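Local coordinates for methyl-accepting chemotaxis sensory transducer (Anaeromyxobacter dehalogenans, PDB 4K08), which probably senses a small periplasmic ligand through its PAS-like single Cache domain and passes the signal on to the chemotaxis machinery, at residues A[15-19]-A[126-130]; A[21-25]-A[42-47]; A[57-63]-A[134-140]; A[90-96]-A[108-112]. All coordinates share one frame; numbering follows the deposited sequence.

Interaction 1 (A[15-19]-A[126-130]); sequences VEAAH and FVTQY
Val15 and Thr128 make the close-packed half of this helix-on-strand contact. The axes of segments 15-19 and 126-130 run nearly parallel, 11° apart, at a closest approach of 8.8 Å. With its CG1 anti to the backbone N (chi1 165°), Val15 lowers both methyls onto the strand: CG2 sits 3.3 Å from the carbonyl O of Phe126, while CG1 reaches Thr128 CG2 at 3.7 Å. The same CG1 meets the rim of the Phe126 ring, lying in its plane 3.8 Å from CD2. This end is buried, and the Phe126 ring also pairs edge-to-face with Phe107.

One helical turn on, the character changes. The imidazole of His19 lies over Thr128, whose OG1 is 3.8 Å above the ring plane near its centre, and whose CG2 touches the ring carbon CD2. NE2 then reaches past the threonine to the main chain, donating to Gln129 O at 2.6 Å; the N-H...O angle of 125° is strongly bent, and the bond is weak in spite of the short distance. The outer side is looser still: Glu16 is exposed, and its OE2 comes no nearer than 4.2 Å to Thr128 OG1.

Thr128 leans on Val137 of strand 135-142 on the face covered by helix 5-30, while Val127 points to the opposite face, against Phe96 and Val100. The chemistry is thus graded, from mainly apolar packing round Val15 to a partly exposed polar contact at His19, so burial of methyl groups probably contributes more to holding helix and strand together than the single weak, bent hydrogen bond.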
# COMPACT_ATOMS: atom_id res chain seq x y z
N VAL A 15 7.49 -2.83 -3.68
CA VAL A 15 6.40 -3.29 -2.85
C VAL A 15 6.78 -4.66 -2.29
O VAL A 15 6.44 -4.98 -1.15
CB VAL A 15 5.06 -3.36 -3.61
CG1 VAL A 15 4.06 -4.18 -2.82
CG2 VAL A 15 4.55 -1.94 -3.91
N GLU A 16 7.50 -5.45 -3.07
CA GLU A 16 7.95 -6.74 -2.56
C GLU A 16 8.95 -6.54 -1.41
O GLU A 16 8.98 -7.32 -0.46
CB GLU A 16 8.56 -7.61 -3.67
CG GLU A 16 7.53 -8.49 -4.28
CD GLU A 16 6.97 -9.49 -3.27
OE1 GLU A 16 7.77 -10.25 -2.64
OE2 GLU A 16 5.71 -9.50 -3.10
N ALA A 17 9.76 -5.48 -1.49
CA ALA A 17 10.64 -5.15 -0.38
C ALA A 17 9.83 -4.85 0.88
O ALA A 17 10.20 -5.30 1.97
CB ALA A 17 11.54 -3.97 -0.72
N ALA A 18 8.75 -4.07 0.72
CA ALA A 18 7.87 -3.70 1.82
C ALA A 18 7.19 -4.97 2.37
O ALA A 18 7.01 -5.10 3.59
CB ALA A 18 6.81 -2.70 1.36
N HIS A 19 6.85 -5.91 1.49
CA HIS A 19 6.28 -7.18 1.94
C HIS A 19 7.31 -7.93 2.82
O HIS A 19 6.98 -8.47 3.88
CB HIS A 19 5.86 -8.04 0.74
CG HIS A 19 4.92 -9.16 1.09
ND1 HIS A 19 5.12 -10.47 0.70
CD2 HIS A 19 3.77 -9.17 1.81
CE1 HIS A 19 4.15 -11.22 1.17
NE2 HIS A 19 3.32 -10.46 1.84
N PHE A 126 1.08 -1.47 -7.36
CA PHE A 126 1.12 -2.87 -6.96
C PHE A 126 0.73 -3.02 -5.48
O PHE A 126 1.32 -2.34 -4.60
CB PHE A 126 2.50 -3.48 -7.20
CG PHE A 126 2.49 -5.00 -7.19
CD1 PHE A 126 1.98 -5.71 -8.28
CD2 PHE A 126 2.96 -5.70 -6.09
CE1 PHE A 126 1.96 -7.11 -8.29
CE2 PHE A 126 2.95 -7.11 -6.08
CZ PHE A 126 2.45 -7.81 -7.18
N VAL A 127 -0.26 -3.87 -5.21
CA VAL A 127 -0.67 -4.18 -3.84
C VAL A 127 -0.42 -5.64 -3.48
O VAL A 127 -0.52 -6.55 -4.31
CB VAL A 127 -2.14 -3.88 -3.59
CG1 VAL A 127 -2.38 -2.36 -3.61
CG2 VAL A 127 -3.08 -4.69 -4.59
N THR A 128 -0.07 -5.84 -2.22
CA THR A 128 0.20 -7.18 -1.73
C THR A 128 -0.42 -7.33 -0.35
O THR A 128 -0.90 -6.35 0.21
CB THR A 128 1.70 -7.47 -1.73
OG1 THR A 128 1.90 -8.88 -1.51
CG2 THR A 128 2.39 -6.65 -0.65
N GLN A 129 -0.46 -8.53 0.21
CA GLN A 129 -1.11 -8.69 1.51
C GLN A 129 -0.16 -9.30 2.50
O GLN A 129 0.80 -10.00 2.13
CB GLN A 129 -2.36 -9.59 1.39
CG GLN A 129 -2.00 -11.02 1.09
CD GLN A 129 -3.21 -11.93 0.91
OE1 GLN A 129 -4.36 -11.57 1.26
NE2 GLN A 129 -2.95 -13.12 0.39
N TYR A 130 -0.43 -9.05 3.78
CA TYR A 130 0.17 -9.83 4.86
C TYR A 130 -1.00 -10.40 5.66
O TYR A 130 -1.62 -9.70 6.46
CB TYR A 130 1.15 -8.97 5.70
CG TYR A 130 1.78 -9.80 6.80
CD1 TYR A 130 2.56 -10.92 6.49
CD2 TYR A 130 1.53 -9.52 8.14
CE1 TYR A 130 3.11 -11.73 7.49
CE2 TYR A 130 2.08 -10.32 9.16
CZ TYR A 130 2.87 -11.42 8.82
OH TYR A 130 3.43 -12.21 9.83

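Interaction 2 (A[21-25]-A[42-47]); sequences LVEHQ and AALEAL. With ZN (zinc ion), chain B.
Leu21 meets Ala43, Ala46 and Leu47 across an antiparallel helix pair, helices 5-30 and 36-49, joined by a short turn of chain. The short segments cross at 157°, with axes 9.5 Å apart, and the second helix presents alanines, Ala42, Ala43 and Ala46, to this interface. Leu21 is the main wedge. Its CG stands anti to the backbone N (chi1 156°), which sends the two methyls to separate partners: CD1 touches both Ala46 CB and Leu47 CD2, 3.9 Å from the latter, whereas CD2 rests 3.8 Å from the carbonyl O of Ala43. With an alanine in place of Leu21, the space next to Ala46 would probably be left unfilled and Leu47 CD2 would lose its neighbour on the opposing helix.

Val22 points more along the interface than into it, and only its CG2 branch takes part, meeting Leu47 CD1 at 3.9 Å; Trp135 of strand 135-142 packs against both Val22 and Ala43. No hydrogen bond links the two segments, so the contact between them rests mainly on apolar packing. His24 turns outward from the pair. On the solvent side its NE2 binds the zinc ion at 2.1 Å, and a water is a further ligand of the metal.

Gln25 ends the walk. Its side chain turns about its CB-CG bond (chi2 -53°), folding the amide back over the second helix, where the oxygen also takes a weak hydrogen bond from Arg28. That bend sets OE1 against a methyl rather than a polar group: it lies 3.6 Å from Ala42 CB.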
# COMPACT_ATOMS: atom_id res chain seq x y z
N LEU A 21 9.85 -6.63 4.64
CA LEU A 21 9.94 -5.91 5.90
C LEU A 21 8.77 -6.26 6.82
O LEU A 21 8.97 -6.54 8.01
CB LEU A 21 9.96 -4.41 5.55
CG LEU A 21 9.57 -3.22 6.39
CD1 LEU A 21 9.71 -1.98 5.43
CD2 LEU A 21 8.21 -3.27 7.00
N VAL A 22 7.56 -6.28 6.27
CA VAL A 22 6.39 -6.67 7.06
C VAL A 22 6.49 -8.17 7.53
O VAL A 22 6.33 -8.44 8.75
CB VAL A 22 5.07 -6.37 6.33
CG1 VAL A 22 3.90 -7.01 7.10
CG2 VAL A 22 4.87 -4.84 6.18
N GLU A 23 6.80 -9.11 6.63
CA GLU A 23 6.92 -10.52 7.03
C GLU A 23 7.97 -10.68 8.11
O GLU A 23 7.77 -11.40 9.07
CB GLU A 23 7.22 -11.46 5.86
CG GLU A 23 6.06 -11.60 4.88
CD GLU A 23 6.09 -12.88 4.05
OE1 GLU A 23 7.16 -13.56 4.02
OE2 GLU A 23 5.05 -13.22 3.43
N HIS A 24 9.10 -9.97 7.97
CA HIS A 24 10.19 -10.06 8.94
C HIS A 24 9.74 -9.72 10.36
O HIS A 24 10.11 -10.42 11.31
CB HIS A 24 11.36 -9.14 8.56
CG HIS A 24 12.62 -9.42 9.32
ND1 HIS A 24 13.23 -10.66 9.30
CD2 HIS A 24 13.36 -8.64 10.15
CE1 HIS A 24 14.31 -10.62 10.06
NE2 HIS A 24 14.40 -9.42 10.60
N GLN A 25 8.96 -8.65 10.49
CA GLN A 25 8.42 -8.25 11.80
C GLN A 25 7.41 -9.29 12.32
O GLN A 25 7.44 -9.66 13.50
CB GLN A 25 7.81 -6.84 11.75
CG GLN A 25 8.83 -5.74 11.54
CD GLN A 25 9.97 -5.81 12.57
OE1 GLN A 25 9.73 -5.98 13.78
NE2 GLN A 25 11.20 -5.71 12.10
N ALA A 42 6.50 -1.46 14.57
CA ALA A 42 7.83 -1.40 13.96
C ALA A 42 7.73 -1.39 12.39
O ALA A 42 8.41 -0.61 11.72
CB ALA A 42 8.74 -2.59 14.47
N ALA A 43 6.83 -2.21 11.84
CA ALA A 43 6.59 -2.23 10.40
C ALA A 43 6.07 -0.89 9.90
O ALA A 43 6.58 -0.34 8.88
CB ALA A 43 5.62 -3.32 10.03
N LEU A 44 5.08 -0.33 10.62
CA LEU A 44 4.51 0.98 10.24
C LEU A 44 5.49 2.13 10.37
O LEU A 44 5.44 3.06 9.59
CB LEU A 44 3.27 1.33 11.08
CG LEU A 44 2.07 0.40 10.85
CD1 LEU A 44 0.89 0.83 11.73
CD2 LEU A 44 1.68 0.33 9.33
N GLU A 45 6.32 2.11 11.41
CA GLU A 45 7.36 3.13 11.56
C GLU A 45 8.31 3.12 10.35
O GLU A 45 8.62 4.19 9.80
CB GLU A 45 8.14 2.88 12.85
CG GLU A 45 9.38 3.71 13.01
CD GLU A 45 10.16 3.35 14.27
OE1 GLU A 45 10.43 2.13 14.53
OE2 GLU A 45 10.49 4.28 15.02
N ALA A 46 8.72 1.94 9.89
CA ALA A 46 9.59 1.83 8.73
C ALA A 46 8.81 2.28 7.46
O ALA A 46 9.29 3.12 6.70
CB ALA A 46 10.12 0.40 8.58
N LEU A 47 7.59 1.79 7.26
CA LEU A 47 6.81 2.21 6.09
C LEU A 47 6.47 3.68 6.06
O LEU A 47 6.41 4.28 4.99
CB LEU A 47 5.52 1.38 5.96
CG LEU A 47 5.82 -0.11 5.70
CD1 LEU A 47 4.56 -0.99 5.90
CD2 LEU A 47 6.40 -0.30 4.30
ZN ZN B . 16.37 -9.00 11.05
O HOH W 1 16.41 -10.77 12.74

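Interaction 3 (A[57-63]-A[134-140]); sequences YFWVNDL and GWVVGSG. With ACT (acetate ion), chain C.
Strands 59-62 and 135-140 run antiparallel at 154°, their axes 4.5 Å apart, with Trp59-Gly138 and Asn61-Val136 as hydrogen-bonded pairs and Val60-Val137 as the non-hydrogen-bonded pair between them. The shortest of the four backbone bonds, Val136 N to Asn61 O at 2.6 Å, is also nearly straight along the C=O axis.

The side chains separate onto two faces. On one, Trp59 (chi1 73°) folds its indole back across the neighbouring strand, and Gly138 CA lies 3.7 Å from the centroid of the six-membered ring, a CH-pi contact over the face. Any side chain at Gly138 would run into this ring. Trp59 NE1 donates in the ring plane to Asn61 OD1 at 3.0 Å, and Asn61 ND2 in turn donates to Asp62 O, two linked bonds that would restrain the rotation of the indole and the amide. On the other face, Val60 CG1 sits over the five-membered ring of Trp135, 3.6 Å from CD2, beneath helix 36-49.

At the far end the Ser139 hydroxyl donates to Tyr57 O at 2.7 Å, from above the carbonyl plane, and is also bonded to Tyr52. Two waters extend the pairing by bridging Tyr57 and Gly140 main-chain atoms.

An acetate, probably from the crystallisation liquor, takes a 2.5 Å hydrogen bond from Tyr57 OH; its methyl covers the Trp59 face opposite Gly138. A central antiparallel strand pair with an aromatic-lined pocket on one face and helices 5-30 and 36-49 on the other is characteristic of the PAS-like Cache sensor fold, in which such pockets commonly hold the ligand.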
# COMPACT_ATOMS: atom_id res chain seq x y z
N TYR A 57 6.01 6.50 -2.31
CA TYR A 57 5.73 6.09 -0.92
C TYR A 57 4.86 4.82 -0.83
O TYR A 57 4.28 4.36 -1.85
CB TYR A 57 5.02 7.24 -0.21
CG TYR A 57 3.64 7.49 -0.82
CD1 TYR A 57 2.52 6.78 -0.38
CD2 TYR A 57 3.48 8.44 -1.85
CE1 TYR A 57 1.23 7.00 -0.98
CE2 TYR A 57 2.23 8.69 -2.43
CZ TYR A 57 1.11 7.96 -2.00
OH TYR A 57 -0.09 8.23 -2.61
N PHE A 58 4.74 4.28 0.39
CA PHE A 58 3.96 3.06 0.66
C PHE A 58 2.76 3.47 1.51
O PHE A 58 2.89 4.39 2.28
CB PHE A 58 4.79 2.03 1.47
CG PHE A 58 6.06 1.58 0.77
CD1 PHE A 58 6.01 0.61 -0.23
CD2 PHE A 58 7.30 2.15 1.08
CE1 PHE A 58 7.17 0.22 -0.90
CE2 PHE A 58 8.45 1.76 0.44
CZ PHE A 58 8.39 0.79 -0.56
N TRP A 59 1.64 2.74 1.46
CA TRP A 59 0.58 2.91 2.45
C TRP A 59 0.13 1.53 2.89
O TRP A 59 0.43 0.53 2.24
CB TRP A 59 -0.66 3.66 1.86
CG TRP A 59 -1.45 2.75 0.90
CD1 TRP A 59 -2.50 1.87 1.23
CD2 TRP A 59 -1.22 2.57 -0.51
NE1 TRP A 59 -2.94 1.22 0.09
CE2 TRP A 59 -2.16 1.57 -0.97
CE3 TRP A 59 -0.33 3.13 -1.43
CZ2 TRP A 59 -2.22 1.16 -2.31
CZ3 TRP A 59 -0.40 2.72 -2.80
CH2 TRP A 59 -1.34 1.74 -3.21
N VAL A 60 -0.60 1.47 3.99
CA VAL A 60 -1.14 0.23 4.46
C VAL A 60 -2.63 0.43 4.73
O VAL A 60 -3.02 1.39 5.41
CB VAL A 60 -0.46 -0.22 5.78
CG1 VAL A 60 -1.16 -1.54 6.28
CG2 VAL A 60 1.07 -0.39 5.60
N ASN A 61 -3.46 -0.46 4.20
CA ASN A 61 -4.85 -0.50 4.64
C ASN A 61 -5.23 -1.93 5.04
O ASN A 61 -4.48 -2.84 4.73
CB ASN A 61 -5.82 0.09 3.60
CG ASN A 61 -5.87 -0.71 2.30
OD1 ASN A 61 -5.15 -0.42 1.34
ND2 ASN A 61 -6.76 -1.71 2.25
N ASP A 62 -6.36 -2.10 5.71
CA ASP A 62 -6.80 -3.47 6.09
C ASP A 62 -7.94 -3.92 5.20
O ASP A 62 -8.25 -3.26 4.18
CB ASP A 62 -7.18 -3.62 7.59
CG ASP A 62 -8.44 -2.82 7.99
OD1 ASP A 62 -9.31 -2.46 7.14
OD2 ASP A 62 -8.54 -2.53 9.21
N LEU A 63 -8.57 -5.03 5.58
CA LEU A 63 -9.50 -5.70 4.67
C LEU A 63 -10.93 -5.18 4.73
O LEU A 63 -11.74 -5.53 3.88
CB LEU A 63 -9.45 -7.23 4.90
CG LEU A 63 -8.04 -7.82 4.63
CD1 LEU A 63 -8.03 -9.30 4.96
CD2 LEU A 63 -7.57 -7.58 3.19
N GLY A 134 -4.19 -9.05 8.36
CA GLY A 134 -5.26 -8.52 7.52
C GLY A 134 -4.81 -7.21 6.85
O GLY A 134 -5.63 -6.31 6.66
N TRP A 135 -3.52 -7.09 6.54
CA TRP A 135 -2.99 -5.88 5.89
C TRP A 135 -2.89 -5.98 4.37
O TRP A 135 -2.60 -7.05 3.82
CB TRP A 135 -1.57 -5.57 6.40
CG TRP A 135 -1.55 -4.95 7.72
CD1 TRP A 135 -2.62 -4.75 8.56
CD2 TRP A 135 -0.42 -4.41 8.38
NE1 TRP A 135 -2.20 -4.13 9.71
CE2 TRP A 135 -0.86 -3.89 9.61
CE3 TRP A 135 0.94 -4.28 8.02
CZ2 TRP A 135 0.03 -3.28 10.52
CZ3 TRP A 135 1.80 -3.68 8.91
CH2 TRP A 135 1.35 -3.20 10.16
N VAL A 136 -3.08 -4.84 3.71
CA VAL A 136 -2.73 -4.69 2.31
C VAL A 136 -1.64 -3.64 2.27
O VAL A 136 -1.81 -2.59 2.85
CB VAL A 136 -3.94 -4.20 1.48
CG1 VAL A 136 -3.53 -3.88 -0.00
CG2 VAL A 136 -5.08 -5.25 1.53
N VAL A 137 -0.51 -3.93 1.62
CA VAL A 137 0.59 -2.95 1.52
C VAL A 137 0.75 -2.58 0.04
O VAL A 137 0.71 -3.48 -0.82
CB VAL A 137 1.92 -3.56 2.06
CG1 VAL A 137 3.02 -2.48 2.10
CG2 VAL A 137 1.68 -4.17 3.44
N GLY A 138 0.86 -1.29 -0.27
CA GLY A 138 0.86 -0.87 -1.66
C GLY A 138 1.83 0.26 -1.94
O GLY A 138 2.27 0.97 -1.01
N SER A 139 2.16 0.43 -3.22
CA SER A 139 2.88 1.61 -3.71
C SER A 139 2.55 1.69 -5.19
O SER A 139 2.23 0.67 -5.81
CB SER A 139 4.40 1.49 -3.51
OG SER A 139 5.05 2.70 -3.87
N GLY A 140 2.59 2.90 -5.76
CA GLY A 140 2.30 3.05 -7.19
C GLY A 140 3.20 4.06 -7.90
O GLY A 140 3.91 4.86 -7.26
C ACT C . -2.48 5.71 -2.82
O ACT C . -1.91 6.60 -2.08
OXT ACT C . -2.09 5.57 -4.01
CH3 ACT C . -3.60 4.78 -2.33
O HOH W 2 2.47 5.35 -3.90
O HOH W 3 4.42 6.81 -5.04

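Interaction 4 (A[90-96]-A[108-112]); sequences KLLFQEF and VDYLW. With ACT (acetate ion), chain C.
Part of the wall of the acetate-holding pocket of this PAS-like domain is formed here, where helix 92-96 lies antiparallel to strand 108-112 at 169° and Leu92, Phe93 and Phe96 meet Tyr110 and Trp112. Leu92 is the wedge: its CD1 stands over the Tyr110 ring, 4.0 Å from the centroid in a CH-pi contact, and also touches Trp112 CZ3. Phe96 turns its edge to the Tyr110 face in an offset edge-to-face pair, planes at 71°, with its CZ 3.4 Å from Tyr110 CE1. The same edge meets Val108 CB. Phe93 CZ presses on the far corner of the Trp112 indole, 3.6 Å from CH2.

From this packed position Tyr110 OH donates a very short 2.5 Å hydrogen bond to OXT of the bound acetate, which lies at the ring edge, and it is also hydrogen-bonded to Ser125. Trp112, its CG anti to the backbone N (chi1 -163°), lays a face of its indole against the ion, whose O sits 3.1 Å above the ring plane. Replacing Trp112 by alanine would probably strip one wall from the acetate site and leave the Phe93 ring tip without its neighbour on the strand.

Toward the start of the segment, the extended Lys90 chain carries NZ to Asp109, donating to the backbone O at 2.5 Å and forming a salt bridge with OD1. Helix 92-103 packs against edge strand 105-113, which bonds on its inner side to strand 120-130; Phe96 reaches further, to Val127 of that strand and to Trp59, while Phe93 leans on Asn61 of strand 59-62.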
# COMPACT_ATOMS: atom_id res chain seq x y z
N LYS A 90 -14.26 5.10 -9.12
CA LYS A 90 -13.68 3.81 -8.82
C LYS A 90 -13.46 3.57 -7.27
O LYS A 90 -12.85 4.39 -6.57
CB LYS A 90 -12.39 3.64 -9.60
CG LYS A 90 -11.70 2.28 -9.43
CD LYS A 90 -10.84 2.02 -10.71
CE LYS A 90 -10.20 0.65 -10.66
NZ LYS A 90 -9.16 0.33 -11.69
N LEU A 91 -14.00 2.46 -6.77
CA LEU A 91 -13.93 2.09 -5.35
C LEU A 91 -12.55 1.46 -5.19
O LEU A 91 -12.44 0.28 -5.02
CB LEU A 91 -15.06 1.11 -5.01
CG LEU A 91 -16.47 1.72 -4.90
CD1 LEU A 91 -17.68 0.66 -5.02
CD2 LEU A 91 -16.54 2.50 -3.56
N LEU A 92 -11.49 2.26 -5.33
CA LEU A 92 -10.14 1.72 -5.52
C LEU A 92 -9.65 0.84 -4.33
O LEU A 92 -8.98 -0.17 -4.56
CB LEU A 92 -9.14 2.84 -5.83
CG LEU A 92 -8.99 3.93 -4.78
CD1 LEU A 92 -7.62 3.86 -4.12
CD2 LEU A 92 -9.23 5.34 -5.39
N PHE A 93 -9.98 1.20 -3.09
CA PHE A 93 -9.54 0.39 -1.91
C PHE A 93 -10.31 -0.94 -1.88
O PHE A 93 -9.71 -1.99 -1.65
CB PHE A 93 -9.69 1.16 -0.60
CG PHE A 93 -8.75 2.33 -0.49
CD1 PHE A 93 -7.39 2.11 -0.25
CD2 PHE A 93 -9.20 3.63 -0.69
CE1 PHE A 93 -6.48 3.20 -0.19
CE2 PHE A 93 -8.31 4.73 -0.63
CZ PHE A 93 -6.93 4.50 -0.36
N GLN A 94 -11.61 -0.89 -2.20
CA GLN A 94 -12.36 -2.13 -2.36
C GLN A 94 -11.65 -2.98 -3.43
O GLN A 94 -11.49 -4.18 -3.24
CB GLN A 94 -13.88 -1.89 -2.66
CG GLN A 94 -14.75 -2.16 -1.37
CD GLN A 94 -16.00 -1.25 -1.31
OE1 GLN A 94 -15.94 -0.10 -0.76
NE2 GLN A 94 -17.11 -1.72 -1.92
N GLU A 95 -11.18 -2.35 -4.51
CA GLU A 95 -10.53 -3.13 -5.57
C GLU A 95 -9.18 -3.71 -5.11
O GLU A 95 -8.80 -4.81 -5.53
CB GLU A 95 -10.40 -2.31 -6.86
CG GLU A 95 -11.74 -2.11 -7.59
CD GLU A 95 -12.41 -3.44 -7.99
OE1 GLU A 95 -11.80 -4.17 -8.80
OE2 GLU A 95 -13.52 -3.75 -7.47
N PHE A 96 -8.45 -3.00 -4.25
CA PHE A 96 -7.23 -3.58 -3.66
C PHE A 96 -7.56 -4.86 -2.87
O PHE A 96 -6.87 -5.86 -2.96
CB PHE A 96 -6.56 -2.62 -2.67
CG PHE A 96 -6.08 -1.33 -3.28
CD1 PHE A 96 -5.87 -1.21 -4.64
CD2 PHE A 96 -5.79 -0.23 -2.46
CE1 PHE A 96 -5.42 -0.01 -5.19
CE2 PHE A 96 -5.34 0.98 -3.00
CZ PHE A 96 -5.15 1.08 -4.36
N VAL A 108 -3.37 -2.42 -9.71
CA VAL A 108 -4.69 -1.79 -9.79
C VAL A 108 -4.40 -0.36 -10.22
O VAL A 108 -3.48 0.29 -9.65
CB VAL A 108 -5.47 -1.78 -8.42
CG1 VAL A 108 -6.77 -0.97 -8.55
CG2 VAL A 108 -5.76 -3.20 -7.92
N ASP A 109 -5.18 0.13 -11.19
CA ASP A 109 -5.02 1.50 -11.65
C ASP A 109 -6.20 2.36 -11.19
O ASP A 109 -7.29 1.86 -11.00
CB ASP A 109 -4.76 1.58 -13.16
CG ASP A 109 -5.76 0.83 -13.97
OD1 ASP A 109 -6.99 0.99 -13.76
OD2 ASP A 109 -5.33 0.06 -14.86
N TYR A 110 -5.94 3.63 -10.94
CA TYR A 110 -6.95 4.53 -10.38
C TYR A 110 -6.34 5.93 -10.42
O TYR A 110 -5.20 6.09 -10.87
CB TYR A 110 -7.32 4.15 -8.90
CG TYR A 110 -6.10 4.03 -7.99
CD1 TYR A 110 -5.30 2.89 -8.02
CD2 TYR A 110 -5.74 5.07 -7.10
CE1 TYR A 110 -4.16 2.77 -7.17
CE2 TYR A 110 -4.57 4.94 -6.24
CZ TYR A 110 -3.81 3.80 -6.30
OH TYR A 110 -2.70 3.65 -5.49
N LEU A 111 -7.09 6.92 -9.95
CA LEU A 111 -6.65 8.30 -9.91
C LEU A 111 -6.35 8.70 -8.47
O LEU A 111 -7.20 8.52 -7.58
CB LEU A 111 -7.76 9.22 -10.44
CG LEU A 111 -8.23 8.96 -11.89
CD1 LEU A 111 -9.68 9.50 -12.12
CD2 LEU A 111 -7.19 9.61 -12.85
N TRP A 112 -5.19 9.30 -8.27
CA TRP A 112 -4.72 9.68 -6.93
C TRP A 112 -3.71 10.83 -7.07
O TRP A 112 -2.93 10.86 -8.03
CB TRP A 112 -4.02 8.50 -6.22
CG TRP A 112 -3.92 8.74 -4.73
CD1 TRP A 112 -2.89 9.37 -4.03
CD2 TRP A 112 -4.89 8.34 -3.76
NE1 TRP A 112 -3.19 9.37 -2.67
CE2 TRP A 112 -4.42 8.75 -2.49
CE3 TRP A 112 -6.12 7.66 -3.84
CZ2 TRP A 112 -5.14 8.51 -1.30
CZ3 TRP A 112 -6.85 7.41 -2.64
CH2 TRP A 112 -6.36 7.86 -1.39
C ACT C . -2.48 5.71 -2.82
O ACT C . -1.91 6.60 -2.08
OXT ACT C . -2.09 5.57 -4.01
CH3 ACT C . -3.60 4.78 -2.33

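In the fold
Interactions 1, 3 and 4 all reach one antiparallel sheet, in which strand 120-130 lies between 135-142 and 105-113. Interaction 1 joins interaction 3 through main-chain contacts such as Thr128 O to Val137 N at 2.8 Å, a probable hydrogen bond. Interactions 3 and 4 share the acetate, bound by Tyr57 OH and Tyr110 OH, and touch directly, Trp59 CZ2 lying 3.2 Å from Phe96 CE2; His70 and Lys123 also bond the ion. Interaction 2 abuts the sheet's helix-covered face, with Leu47 CD1 3.6 Å from Val60 CG2. Its centre is about 24 Å from that of interaction 4, on the other side of the chain's centre, and its zinc ion is separate from the acetate pocket.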